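Glutaconate CoA-transferase subunit A (Acidaminococcus fermentans, PDB 1POI) catalyses, as the large subunit of the enzyme, the transfer of coenzyme A from acetyl-CoA to glutaconate or (R)-2-hydroxyglutarate in glutamate degradation. Local coordinates at residues K94-D99 with K137-T142. Sequence-based numbering, arbitrary orientation.
Sequences KLTMED and KEVRKT
Glu98 and Arg140 join in a buried salt bridge, a compact example of how one ion pair can tie a short helix to the outermost strand of the chain's own sheet. Arg140 NH2 donates to Glu98 OE2 over 3.0 Å, nearly straight at 165°, meeting the anti lone pair of that oxygen. The carboxylate lies almost coplanar with the guanidinium, although the side chains approach roughly perpendicular to each other. Arg140 reaches across with an almost straight chain, whereas Glu98 bends at chi2 (50°), which brings OE1 back to Asp99 N at 2.9 Å. Both carboxylate oxygens have further partners: OE1 takes Gly134 N and pairs with Lys150, and OE2 accepts from Ile135 N. Arg140 NH1 is held by Pro147 O. A glutamine in place of Glu98 would probably leave Arg140, which is buried, and Lys150 without their shared countercharge.

The nonpolar part is slight, a methyl contact of 4.4 Å between Thr96 CG2 and Val139 CG1.

In this structural packing within the coenzyme A transferase family region, helix 137-141 faces the side of strand 96-99 bearing Thr96 and Glu98; Met97, from the alternate face, meets helix 84-92, and strand 66-71 is the neighbour within the parallel sheet.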
loop_
_atom_site.group_PDB
_atom_site.type_symbol
_atom_site.label_atom_id
_atom_site.label_comp_id
_atom_site.label_asym_id
_atom_site.label_seq_id
_atom_site.Cartn_x
_atom_site.Cartn_y
_atom_site.Cartn_z
ATOM N N LYS A 94 51.728 3.085 4.003
ATOM C CA LYS A 94 51.479 2.473 2.710
ATOM C C LYS A 94 50.223 2.953 2.009
ATOM O O LYS A 94 49.823 2.367 1.008
ATOM C CB LYS A 94 51.363 0.964 2.876
ATOM C CG LYS A 94 52.499 0.335 3.632
ATOM C CD LYS A 94 52.718 -1.098 3.161
ATOM C CE LYS A 94 51.532 -1.981 3.468
ATOM N NZ LYS A 94 51.544 -3.244 2.667
ATOM N N LEU A 95 49.556 3.961 2.565
ATOM C CA LEU A 95 48.322 4.492 1.975
ATOM C C LEU A 95 48.342 6.019 1.980
ATOM O O LEU A 95 48.689 6.627 3.006
ATOM C CB LEU A 95 47.115 4.003 2.787
ATOM C CG LEU A 95 45.730 4.617 2.553
ATOM C CD1 LEU A 95 45.140 4.057 1.249
ATOM C CD2 LEU A 95 44.816 4.332 3.762
ATOM N N THR A 96 48.033 6.621 0.825
ATOM C CA THR A 96 47.978 8.088 0.670
ATOM C C THR A 96 46.582 8.461 1.169
ATOM O O THR A 96 45.579 8.069 0.555
ATOM C CB THR A 96 48.058 8.552 -0.839
ATOM O OG1 THR A 96 49.082 7.845 -1.551
ATOM C CG2 THR A 96 48.356 10.031 -0.913
ATOM N N MET A 97 46.494 9.289 2.197
ATOM C CA MET A 97 45.171 9.612 2.731
ATOM C C MET A 97 44.936 11.007 3.292
ATOM O O MET A 97 45.759 11.540 4.042
ATOM C CB MET A 97 44.827 8.597 3.830
ATOM C CG MET A 97 43.485 8.816 4.507
ATOM S SD MET A 97 43.258 7.719 5.868
ATOM C CE MET A 97 43.721 8.798 7.158
ATOM N N GLU A 98 43.762 11.555 2.992
ATOM C CA GLU A 98 43.379 12.874 3.492
ATOM C C GLU A 98 42.195 12.712 4.456
ATOM O O GLU A 98 41.394 11.791 4.322
ATOM C CB GLU A 98 42.978 13.799 2.332
ATOM C CG GLU A 98 42.843 15.260 2.713
ATOM C CD GLU A 98 44.046 15.804 3.492
ATOM O OE1 GLU A 98 44.095 15.619 4.718
ATOM O OE2 GLU A 98 44.941 16.433 2.894
ATOM N N ASP A 99 42.110 13.595 5.437
ATOM C CA ASP A 99 41.030 13.591 6.404
ATOM C C ASP A 99 40.221 14.861 6.304
ATOM O O ASP A 99 40.767 15.960 6.419
ATOM C CB ASP A 99 41.574 13.585 7.832
ATOM C CG ASP A 99 41.747 12.208 8.393
ATOM O OD1 ASP A 99 40.851 11.341 8.201
ATOM O OD2 ASP A 99 42.794 12.016 9.045
ATOM N N LYS A 137 50.634 19.480 -0.313
ATOM C CA LYS A 137 50.512 20.178 -1.583
ATOM C C LYS A 137 51.532 19.554 -2.525
ATOM O O LYS A 137 51.231 19.294 -3.684
ATOM C CB LYS A 137 50.761 21.689 -1.390
ATOM C CG LYS A 137 51.178 22.450 -2.648
ATOM C CD LYS A 137 50.123 22.433 -3.729
ATOM C CE LYS A 137 49.043 23.417 -3.404
ATOM N NZ LYS A 137 49.586 24.782 -3.263
ATOM N N GLU A 138 52.696 19.213 -1.976
ATOM C CA GLU A 138 53.776 18.605 -2.740
ATOM C C GLU A 138 53.385 17.262 -3.331
ATOM O O GLU A 138 53.663 16.984 -4.496
ATOM C CB GLU A 138 55.042 18.476 -1.890
ATOM C CG GLU A 138 56.234 17.917 -2.660
ATOM C CD GLU A 138 57.547 17.967 -1.875
ATOM O OE1 GLU A 138 57.824 19.008 -1.226
ATOM O OE2 GLU A 138 58.310 16.971 -1.932
ATOM N N VAL A 139 52.740 16.421 -2.542
ATOM C CA VAL A 139 52.325 15.140 -3.066
ATOM C C VAL A 139 51.090 15.287 -3.929
ATOM O O VAL A 139 50.976 14.623 -4.935
ATOM C CB VAL A 139 52.109 14.100 -1.932
ATOM C CG1 VAL A 139 51.306 12.896 -2.437
ATOM C CG2 VAL A 139 53.470 13.637 -1.398
ATOM N N ARG A 140 50.179 16.177 -3.562
ATOM C CA ARG A 140 48.946 16.382 -4.335
ATOM C C ARG A 140 49.220 16.771 -5.785
ATOM O O ARG A 140 48.522 16.306 -6.708
ATOM C CB ARG A 140 48.072 17.455 -3.678
ATOM C CG ARG A 140 47.268 16.966 -2.480
ATOM C CD ARG A 140 46.745 18.138 -1.653
ATOM N NE ARG A 140 45.806 17.707 -0.625
ATOM C CZ ARG A 140 44.570 17.276 -0.872
ATOM N NH1 ARG A 140 44.098 17.211 -2.116
ATOM N NH2 ARG A 140 43.803 16.879 0.132
ATOM N N LYS A 141 50.252 17.606 -5.971
ATOM C CA LYS A 141 50.678 18.103 -7.286
ATOM C C LYS A 141 51.136 17.033 -8.261
ATOM O O LYS A 141 51.011 17.195 -9.475
ATOM C CB LYS A 141 51.772 19.166 -7.138
ATOM C CG LYS A 141 51.239 20.582 -7.145
ATOM C CD LYS A 141 52.349 21.615 -7.268
ATOM C CE LYS A 141 53.156 21.710 -5.979
ATOM N NZ LYS A 141 54.222 22.777 -5.982
ATOM N N THR A 142 51.661 15.940 -7.733
ATOM C CA THR A 142 52.129 14.865 -8.571
ATOM C C THR A 142 51.072 13.790 -8.759
ATOM O O THR A 142 51.313 12.803 -9.450
ATOM C CB THR A 142 53.355 14.230 -7.964
ATOM O OG1 THR A 142 52.983 13.553 -6.764
ATOM C CG2 THR A 142 54.360 15.284 -7.610
#